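Local atomic coordinates of metallocarboxypeptidase (Trypanosoma cruzi, PDB entry 3DWC), a protein that probably acts as a metal-dependent carboxypeptidase of the M32 family, releasing C-terminal amino acids other than proline from peptides with broad specificity. Residues T109-Q114 / L132-A137; Y366-D371 / V410-G415; G20-L25 / A47-H52. All coordinates share one frame; numbering follows the deposited sequence.

Contact 1: residues T109-Q114 / L132-A137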
loop_
_atom_site.group_PDB
_atom_site.type_symbol
_atom_site.label_atom_id
_atom_site.label_comp_id
_atom_site.label_asym_id
_atom_site.label_seq_id
_atom_site.Cartn_x
_atom_site.Cartn_y
_atom_site.Cartn_z
ATOM N N THR B 109 -17.505 -20.074 2.407
ATOM C CA THR B 109 -17.016 -19.188 3.464
ATOM C C THR B 109 -17.463 -17.761 3.222
ATOM O O THR B 109 -17.811 -17.052 4.170
ATOM C CB THR B 109 -15.477 -19.260 3.662
ATOM O OG1 THR B 109 -14.800 -18.877 2.455
ATOM C CG2 THR B 109 -15.054 -20.675 4.069
ATOM N N THR B 110 -17.462 -17.343 1.953
ATOM C CA THR B 110 -17.981 -16.018 1.552
ATOM C C THR B 110 -19.495 -15.906 1.748
ATOM O O THR B 110 -20.000 -14.833 2.098
ATOM C CB THR B 110 -17.672 -15.714 0.086
ATOM O OG1 THR B 110 -17.672 -16.943 -0.644
ATOM C CG2 THR B 110 -16.312 -15.030 -0.067
ATOM N N LYS B 111 -20.211 -17.007 1.505
ATOM C CA LYS B 111 -21.630 -17.091 1.852
ATOM C C LYS B 111 -21.785 -17.076 3.369
ATOM O O LYS B 111 -22.483 -16.229 3.930
ATOM C CB LYS B 111 -22.266 -18.372 1.290
ATOM C CG LYS B 111 -23.765 -18.546 1.651
ATOM C CD LYS B 111 -24.391 -19.846 1.082
ATOM C CE LYS B 111 -25.621 -20.314 1.915
ATOM N NZ LYS B 111 -25.247 -20.928 3.254
ATOM N N ALA B 112 -21.106 -18.016 4.018
ATOM C CA ALA B 112 -21.234 -18.219 5.455
ATOM C C ALA B 112 -21.028 -16.918 6.216
ATOM O O ALA B 112 -21.696 -16.674 7.222
ATOM C CB ALA B 112 -20.255 -19.291 5.937
ATOM N N HIS B 113 -20.132 -16.071 5.711
ATOM C CA HIS B 113 -19.824 -14.812 6.369
ATOM C C HIS B 113 -21.028 -13.886 6.511
ATOM O O HIS B 113 -21.343 -13.464 7.623
ATOM C CB HIS B 113 -18.690 -14.077 5.663
ATOM C CG HIS B 113 -18.332 -12.779 6.319
ATOM N ND1 HIS B 113 -17.564 -12.711 7.464
ATOM C CD2 HIS B 113 -18.671 -11.505 6.018
ATOM C CE1 HIS B 113 -17.421 -11.446 7.821
ATOM N NE2 HIS B 113 -18.088 -10.695 6.965
ATOM N N GLN B 114 -21.698 -13.572 5.399
ATOM C CA GLN B 114 -22.852 -12.653 5.420
ATOM C C GLN B 114 -23.983 -13.198 6.285
ATOM O O GLN B 114 -24.624 -12.448 7.027
ATOM C CB GLN B 114 -23.413 -12.429 4.018
ATOM C CG GLN B 114 -22.470 -11.838 3.001
ATOM C CD GLN B 114 -22.874 -12.240 1.592
ATOM O OE1 GLN B 114 -23.493 -11.462 0.858
ATOM N NE2 GLN B 114 -22.558 -13.484 1.222
ATOM N N LEU B 132 -24.086 -23.540 9.294
ATOM C CA LEU B 132 -23.170 -24.115 10.286
ATOM C C LEU B 132 -23.006 -25.627 10.070
ATOM O O LEU B 132 -21.883 -26.130 10.072
ATOM C CB LEU B 132 -23.635 -23.766 11.721
ATOM C CG LEU B 132 -22.708 -23.831 12.969
ATOM C CD1 LEU B 132 -23.110 -24.953 13.898
ATOM C CD2 LEU B 132 -21.165 -23.883 12.688
ATOM N N LYS B 133 -24.113 -26.333 9.835
ATOM C CA LYS B 133 -24.073 -27.761 9.485
ATOM C C LYS B 133 -23.180 -28.045 8.282
ATOM O O LYS B 133 -22.508 -29.071 8.255
ATOM C CB LYS B 133 -25.483 -28.305 9.194
ATOM C CG LYS B 133 -26.343 -28.555 10.441
ATOM C CD LYS B 133 -27.841 -28.707 10.116
ATOM C CE LYS B 133 -28.272 -30.162 9.900
ATOM N NZ LYS B 133 -27.802 -30.749 8.605
ATOM N N GLU B 134 -23.186 -27.152 7.290
ATOM C CA GLU B 134 -22.381 -27.338 6.057
ATOM C C GLU B 134 -20.888 -27.057 6.288
ATOM O O GLU B 134 -20.020 -27.745 5.738
ATOM C CB GLU B 134 -22.878 -26.435 4.922
ATOM C CG GLU B 134 -24.222 -26.813 4.332
ATOM C CD GLU B 134 -24.544 -25.975 3.099
ATOM O OE1 GLU B 134 -25.488 -25.141 3.162
ATOM O OE2 GLU B 134 -23.829 -26.131 2.081
ATOM N N LEU B 135 -20.608 -26.021 7.070
ATOM C CA LEU B 135 -19.234 -25.720 7.531
ATOM C C LEU B 135 -18.628 -26.929 8.219
ATOM O O LEU B 135 -17.599 -27.437 7.798
ATOM C CB LEU B 135 -19.241 -24.519 8.470
ATOM C CG LEU B 135 -19.566 -23.206 7.754
ATOM C CD1 LEU B 135 -19.830 -22.103 8.748
ATOM C CD2 LEU B 135 -18.432 -22.825 6.781
ATOM N N ILE B 136 -19.321 -27.428 9.234
ATOM C CA ILE B 136 -18.835 -28.564 9.995
ATOM C C ILE B 136 -18.601 -29.786 9.098
ATOM O O ILE B 136 -17.688 -30.567 9.354
ATOM C CB ILE B 136 -19.792 -28.930 11.182
ATOM C CG1 ILE B 136 -19.895 -27.770 12.175
ATOM C CG2 ILE B 136 -19.311 -30.183 11.932
ATOM C CD1 ILE B 136 -18.581 -27.412 12.859
ATOM N N ALA B 137 -19.411 -29.961 8.054
ATOM C CA ALA B 137 -19.213 -31.085 7.133
ATOM C C ALA B 137 -18.014 -30.838 6.222
ATOM O O ALA B 137 -17.280 -31.761 5.891
ATOM C CB ALA B 137 -20.469 -31.335 6.312
#
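Ala-112 and Leu-135 touch where helix 99-122 and helix 125-147, consecutive in the chain, pass each other; both segments are helical throughout, and the nearest backbone approach is 7.9 Å, from CA of Ala-112 to CA of Leu-132. The apolar centre of the contact is a single small-on-large pairing. The methyl of Ala-112 points at the facing helix and is met by both branches of Leu-135, whose CD1 lies 4.0 Å and whose CD2 lies 4.1 Å from Ala-112 CB. The two distances are nearly equal, so the methyl sits before the fork of the leucine rather than against one arm. Leu-135 leaves its helix at an angle to the contact, but with CG beside the backbone N and opposite the carbonyl carbon (chi1 -69°) its end comes close to Ala-112. Thr-131 also packs on Ala-112, and Phe-128 and Leu-108 on Leu-135.

Beside this pair, one residue earlier in each helix, lies the polar margin. Lys-111 reaches across with a long, largely extended chain, and its NZ stops 4.2 Å from OE1 of Glu-134. Opposite charges are thus neighbours without forming a salt bridge; Lys-111 NZ also has a weak hydrogen bond to Thr-131 OG1. Both residues are exposed, in contrast to the buried Ala-112 and Leu-135.

No hydrogen bond joins the two segments, and they bury only 124 Å² between them. The chemistry is that of a helical hairpin in which a small residue admits a branched one at the buried side, while the charged pair at the solvent side probably contributes a weak electrostatic attraction, not a fixed link.

Contact 2: residues Y366-D371 / V410-G415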
loop_
_atom_site.group_PDB
_atom_site.type_symbol
_atom_site.label_atom_id
_atom_site.label_comp_id
_atom_site.label_asym_id
_atom_site.label_seq_id
_atom_site.Cartn_x
_atom_site.Cartn_y
_atom_site.Cartn_z
ATOM N N TYR B 366 -11.982 -25.199 22.133
ATOM C CA TYR B 366 -11.227 -26.390 21.778
ATOM C C TYR B 366 -12.169 -27.640 21.843
ATOM O O TYR B 366 -12.328 -28.392 20.868
ATOM C CB TYR B 366 -9.973 -26.530 22.671
ATOM C CG TYR B 366 -9.355 -27.889 22.556
ATOM C CD1 TYR B 366 -9.382 -28.778 23.607
ATOM C CD2 TYR B 366 -8.806 -28.321 21.341
ATOM C CE1 TYR B 366 -8.824 -30.061 23.481
ATOM C CE2 TYR B 366 -8.252 -29.573 21.211
ATOM C CZ TYR B 366 -8.272 -30.435 22.278
ATOM O OH TYR B 366 -7.750 -31.668 22.115
ATOM N N GLU B 367 -12.842 -27.781 22.977
ATOM C CA GLU B 367 -13.628 -28.949 23.284
ATOM C C GLU B 367 -14.774 -29.161 22.298
ATOM O O GLU B 367 -14.968 -30.257 21.780
ATOM C CB GLU B 367 -14.118 -28.857 24.737
ATOM C CG GLU B 367 -12.950 -29.025 25.686
ATOM C CD GLU B 367 -13.208 -28.643 27.126
ATOM O OE1 GLU B 367 -12.229 -28.739 27.914
ATOM O OE2 GLU B 367 -14.343 -28.261 27.484
ATOM N N ILE B 368 -15.476 -28.086 21.994
ATOM C CA ILE B 368 -16.526 -28.111 21.013
ATOM C C ILE B 368 -16.006 -28.466 19.616
ATOM O O ILE B 368 -16.550 -29.381 18.975
ATOM C CB ILE B 368 -17.279 -26.780 21.001
ATOM C CG1 ILE B 368 -18.011 -26.614 22.336
ATOM C CG2 ILE B 368 -18.267 -26.735 19.823
ATOM C CD1 ILE B 368 -18.301 -25.204 22.707
ATOM N N GLU B 369 -14.947 -27.792 19.163
ATOM C CA GLU B 369 -14.334 -28.092 17.863
ATOM C C GLU B 369 -13.942 -29.555 17.728
ATOM O O GLU B 369 -14.260 -30.226 16.742
ATOM C CB GLU B 369 -13.097 -27.203 17.636
ATOM C CG GLU B 369 -13.441 -25.781 17.266
ATOM C CD GLU B 369 -12.268 -25.014 16.721
ATOM O OE1 GLU B 369 -11.116 -25.521 16.769
ATOM O OE2 GLU B 369 -12.499 -23.877 16.268
ATOM N N ARG B 370 -13.229 -30.031 18.735
ATOM C CA ARG B 370 -12.848 -31.436 18.840
ATOM C C ARG B 370 -14.064 -32.379 18.780
ATOM O O ARG B 370 -14.050 -33.390 18.056
ATOM C CB ARG B 370 -12.046 -31.652 20.134
ATOM C CG ARG B 370 -11.474 -33.058 20.319
ATOM C CD ARG B 370 -11.126 -33.305 21.785
ATOM N NE ARG B 370 -12.268 -33.089 22.689
ATOM C CZ ARG B 370 -12.195 -32.993 24.023
ATOM N NH1 ARG B 370 -11.031 -33.098 24.661
ATOM N NH2 ARG B 370 -13.301 -32.799 24.731
ATOM N N ASP B 371 -15.101 -32.038 19.535
ATOM C CA ASP B 371 -16.291 -32.884 19.652
ATOM C C ASP B 371 -17.125 -32.910 18.371
ATOM O O ASP B 371 -17.758 -33.927 18.071
ATOM C CB ASP B 371 -17.174 -32.435 20.821
ATOM C CG ASP B 371 -16.647 -32.898 22.188
ATOM O OD1 ASP B 371 -15.674 -33.696 22.237
ATOM O OD2 ASP B 371 -17.244 -32.478 23.218
ATOM N N VAL B 410 -16.209 -14.723 14.581
ATOM C CA VAL B 410 -16.201 -14.856 13.111
ATOM C C VAL B 410 -15.553 -16.151 12.581
ATOM O O VAL B 410 -15.877 -16.625 11.485
ATOM C CB VAL B 410 -15.428 -13.655 12.468
ATOM C CG1 VAL B 410 -13.945 -13.772 12.722
ATOM C CG2 VAL B 410 -15.753 -13.542 10.956
ATOM N N HIS B 411 -14.674 -16.726 13.394
ATOM C CA HIS B 411 -13.749 -17.783 12.987
ATOM C C HIS B 411 -14.370 -18.890 12.143
ATOM O O HIS B 411 -13.833 -19.238 11.095
ATOM C CB HIS B 411 -13.063 -18.362 14.240
ATOM C CG HIS B 411 -12.144 -17.383 14.911
ATOM N ND1 HIS B 411 -12.593 -16.204 15.471
ATOM C CD2 HIS B 411 -10.796 -17.381 15.069
ATOM C CE1 HIS B 411 -11.567 -15.520 15.945
ATOM N NE2 HIS B 411 -10.464 -16.213 15.719
ATOM N N TRP B 412 -15.485 -19.449 12.584
ATOM C CA TRP B 412 -16.055 -20.574 11.862
ATOM C C TRP B 412 -16.649 -20.161 10.493
ATOM O O TRP B 412 -16.615 -20.944 9.538
ATOM C CB TRP B 412 -17.096 -21.289 12.716
ATOM C CG TRP B 412 -16.546 -21.916 13.958
ATOM C CD1 TRP B 412 -15.214 -22.087 14.296
ATOM C CD2 TRP B 412 -17.307 -22.503 15.018
ATOM N NE1 TRP B 412 -15.121 -22.723 15.514
ATOM C CE2 TRP B 412 -16.385 -22.987 15.979
ATOM C CE3 TRP B 412 -18.681 -22.641 15.268
ATOM C CZ2 TRP B 412 -16.796 -23.615 17.166
ATOM C CZ3 TRP B 412 -19.091 -23.271 16.454
ATOM C CH2 TRP B 412 -18.147 -23.751 17.383
ATOM N N SER B 413 -17.177 -18.940 10.413
ATOM C CA SER B 413 -17.612 -18.355 9.133
ATOM C C SER B 413 -16.501 -18.335 8.107
ATOM O O SER B 413 -16.727 -18.652 6.925
ATOM C CB SER B 413 -18.071 -16.920 9.330
ATOM O OG SER B 413 -19.122 -16.906 10.263
ATOM N N GLY B 414 -15.299 -17.963 8.558
ATOM C CA GLY B 414 -14.176 -17.741 7.657
ATOM C C GLY B 414 -13.357 -18.997 7.489
ATOM O O GLY B 414 -12.195 -18.929 7.073
ATOM N N GLY B 415 -13.939 -20.137 7.857
ATOM C CA GLY B 415 -13.297 -21.421 7.656
ATOM C C GLY B 415 -12.027 -21.643 8.455
ATOM O O GLY B 415 -11.076 -22.230 7.935
#
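Trp-412, in the loop between helix 382-394 and helix 421-441, reaches helix 358-374 with its indole and finds Glu-369 and Ile-368 there. The close part of the contact is polar. NE1 of Trp-412 donates a hydrogen bond of 3.0 Å to OE2 of Glu-369, with an angle of 157° at the hydrogen. The oxygen lies at the edge of the indole, near its plane, and accepts through its anti lone pair, while the carboxylate is turned 39° from the ring. Beyond CG the glutamate chain is extended, which carries the carboxylate to the indole N-H.

The looser part is apolar: CG2 of Ile-368 comes within 3.9 Å of CH2 of Trp-412, approaching the six-membered ring obliquely. With CG2 anti to the backbone N, this branch is the one that meets the indole. This side does not open to solvent, since all three residues are buried; Val-385 and Trp-386 also pack on Ile-368, and Phe-417 meets the indole.

The other carboxylate oxygen, OE1 of Glu-369, is held by the hydroxyl of Tyr-155 and the backbone N of Gly-418. Three hydrogen bonds therefore reach this buried carboxylate, which would probably stabilise its charged form, and the indole N-H is satisfied as the loop is tied to the helix.

Contact 3: residues G20-L25 / A47-H52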
loop_
_atom_site.group_PDB
_atom_site.type_symbol
_atom_site.label_atom_id
_atom_site.label_comp_id
_atom_site.label_asym_id
_atom_site.label_seq_id
_atom_site.Cartn_x
_atom_site.Cartn_y
_atom_site.Cartn_z
ATOM N N GLY B 20 4.310 -12.626 -2.549
ATOM C CA GLY B 20 3.685 -12.512 -1.221
ATOM C C GLY B 20 3.844 -11.132 -0.631
ATOM O O GLY B 20 2.925 -10.605 0.001
ATOM N N HIS B 21 5.002 -10.520 -0.878
ATOM C CA HIS B 21 5.201 -9.107 -0.553
ATOM C C HIS B 21 4.058 -8.207 -1.056
ATOM O O HIS B 21 3.473 -7.452 -0.287
ATOM C CB HIS B 21 6.518 -8.656 -1.101
ATOM C CG HIS B 21 6.808 -7.204 -0.894
ATOM N ND1 HIS B 21 7.681 -6.745 0.083
ATOM C CD2 HIS B 21 6.417 -6.113 -1.598
ATOM C CE1 HIS B 21 7.775 -5.428 -0.015
ATOM N NE2 HIS B 21 7.018 -5.020 -1.021
ATOM N N MET B 22 3.745 -8.299 -2.338
ATOM C CA MET B 22 2.585 -7.581 -2.917
ATOM C C MET B 22 1.254 -7.821 -2.219
ATOM O O MET B 22 0.522 -6.886 -1.911
ATOM C CB MET B 22 2.464 -7.948 -4.383
ATOM C CG MET B 22 3.674 -7.480 -5.232
ATOM S SD MET B 22 3.779 -5.653 -5.223
ATOM C CE MET B 22 5.195 -5.329 -6.202
ATOM N N LEU B 23 0.940 -9.085 -1.965
ATOM C CA LEU B 23 -0.293 -9.465 -1.290
ATOM C C LEU B 23 -0.393 -8.897 0.123
ATOM O O LEU B 23 -1.421 -8.395 0.534
ATOM C CB LEU B 23 -0.373 -10.997 -1.181
ATOM C CG LEU B 23 -0.952 -11.758 -2.360
ATOM C CD1 LEU B 23 -1.140 -13.228 -1.957
ATOM C CD2 LEU B 23 -2.260 -11.123 -2.775
ATOM N N LEU B 24 0.694 -8.987 0.853
ATOM C CA LEU B 24 0.731 -8.487 2.228
ATOM C C LEU B 24 0.541 -6.949 2.275
ATOM O O LEU B 24 -0.148 -6.385 3.139
ATOM C CB LEU B 24 2.065 -8.915 2.831
ATOM C CG LEU B 24 2.219 -10.407 3.155
ATOM C CD1 LEU B 24 3.681 -10.815 3.360
ATOM C CD2 LEU B 24 1.412 -10.741 4.412
ATOM N N LEU B 25 1.143 -6.264 1.318
ATOM C CA LEU B 25 0.995 -4.794 1.198
ATOM C C LEU B 25 -0.415 -4.484 0.885
ATOM O O LEU B 25 -1.029 -3.636 1.539
ATOM C CB LEU B 25 1.861 -4.233 0.080
ATOM C CG LEU B 25 1.867 -2.686 -0.027
ATOM C CD1 LEU B 25 2.489 -2.078 1.284
ATOM C CD2 LEU B 25 2.663 -2.225 -1.285
ATOM N N ALA B 47 -6.965 -11.572 -5.703
ATOM C CA ALA B 47 -7.386 -12.885 -6.168
ATOM C C ALA B 47 -6.551 -13.375 -7.313
ATOM O O ALA B 47 -6.246 -14.568 -7.389
ATOM C CB ALA B 47 -8.885 -12.877 -6.636
ATOM N N GLU B 48 -6.283 -12.490 -8.269
ATOM C CA GLU B 48 -5.492 -12.852 -9.423
ATOM C C GLU B 48 -4.068 -13.211 -9.001
ATOM O O GLU B 48 -3.500 -14.196 -9.446
ATOM C CB GLU B 48 -5.470 -11.722 -10.466
ATOM C CG GLU B 48 -4.817 -12.145 -11.775
ATOM C CD GLU B 48 -5.554 -13.284 -12.481
ATOM O OE1 GLU B 48 -4.907 -14.241 -12.920
ATOM O OE2 GLU B 48 -6.767 -13.261 -12.553
ATOM N N LEU B 49 -3.501 -12.435 -8.114
ATOM C CA LEU B 49 -2.122 -12.727 -7.635
ATOM C C LEU B 49 -2.059 -14.018 -6.777
ATOM O O LEU B 49 -1.133 -14.816 -6.919
ATOM C CB LEU B 49 -1.549 -11.554 -6.839
ATOM C CG LEU B 49 -0.058 -11.159 -7.040
ATOM C CD1 LEU B 49 0.441 -10.356 -5.871
ATOM C CD2 LEU B 49 0.866 -12.333 -7.292
ATOM N N GLN B 50 -3.043 -14.218 -5.903
ATOM C CA GLN B 50 -3.197 -15.471 -5.153
ATOM C C GLN B 50 -3.232 -16.635 -6.127
ATOM O O GLN B 50 -2.573 -17.629 -5.891
ATOM C CB GLN B 50 -4.468 -15.490 -4.267
ATOM C CG GLN B 50 -4.458 -14.503 -3.071
ATOM C CD GLN B 50 -5.855 -14.202 -2.393
ATOM O OE1 GLN B 50 -6.902 -14.692 -2.801
ATOM N NE2 GLN B 50 -5.828 -13.364 -1.358
ATOM N N LEU B 51 -3.993 -16.508 -7.218
ATOM C CA LEU B 51 -4.069 -17.553 -8.256
ATOM C C LEU B 51 -2.677 -17.931 -8.796
ATOM O O LEU B 51 -2.307 -19.116 -8.863
ATOM C CB LEU B 51 -4.975 -17.103 -9.391
ATOM C CG LEU B 51 -5.613 -18.110 -10.336
ATOM C CD1 LEU B 51 -6.345 -17.389 -11.438
ATOM C CD2 LEU B 51 -4.592 -19.002 -10.947
ATOM N N HIS B 52 -1.890 -16.921 -9.142
ATOM C CA HIS B 52 -0.577 -17.141 -9.733
ATOM C C HIS B 52 0.317 -17.858 -8.721
ATOM O O HIS B 52 0.966 -18.850 -9.036
ATOM C CB HIS B 52 0.032 -15.819 -10.207
ATOM C CG HIS B 52 1.352 -15.973 -10.903
ATOM N ND1 HIS B 52 1.519 -16.763 -12.013
ATOM C CD2 HIS B 52 2.576 -15.471 -10.609
ATOM C CE1 HIS B 52 2.787 -16.736 -12.382
ATOM N NE2 HIS B 52 3.450 -15.957 -11.546
#
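Leu-23 of helix 3-32 and Leu-49 of helix 39-57 form the apolar middle of this contact, their side chains running alongside one another with their ends pointing opposite ways. CG of Leu-23 lies 4.0 Å from CD1 of Leu-49. The same CD1 presses against CB of Met-22 at 3.5 Å, tighter than usual for two carbons. Met-22 bends at chi2 (-63°), so its end leaves the contact; Met-22 also packs on Met-46 of the second subunit.

A second kind of packing involves the aliphatic part of a polar residue. CG of Gln-50 meets both branches of Leu-23, CD1 at 3.7 Å and CD2 at 4.0 Å, the two side chains lying roughly perpendicular. No hydrogen bond passes between the segments, so carbon contacts carry the interaction.

Other residues of the same helices face the second subunit: His-21 is hydrogen-bonded to Arg-42 of that chain, and the ring of His-52 stacks on His-52 of the neighbour. The axes of segments 20-25 and 47-52 run roughly antiparallel (152°), 10.1 Å apart at closest, as expected of an antiparallel helical hairpin, here one built into the dimer interface.

Along the chain the order is contact 3, contact 1, contact 2, each closing before the next begins. Contacts 1 and 2 are neighbours, their centres about 11 Å apart: CD1 of Leu-135 packs against the carbonyl O of Trp-412 at 3.5 Å, and CD2 of Leu-132 lies 3.8 Å from CE3 of Trp-412. The hairpin of helices 99-122 and 125-147 is thereby joined, through the 410-415 loop, to helix 358-374. Contact 3 stands apart, its centre about 25 Å from that of contact 1 and about 27 Å from that of contact 2, on the N-terminal helices that meet the second subunit. Local hairpins and a long-range loop anchor are thus combined in one largely helical enzyme.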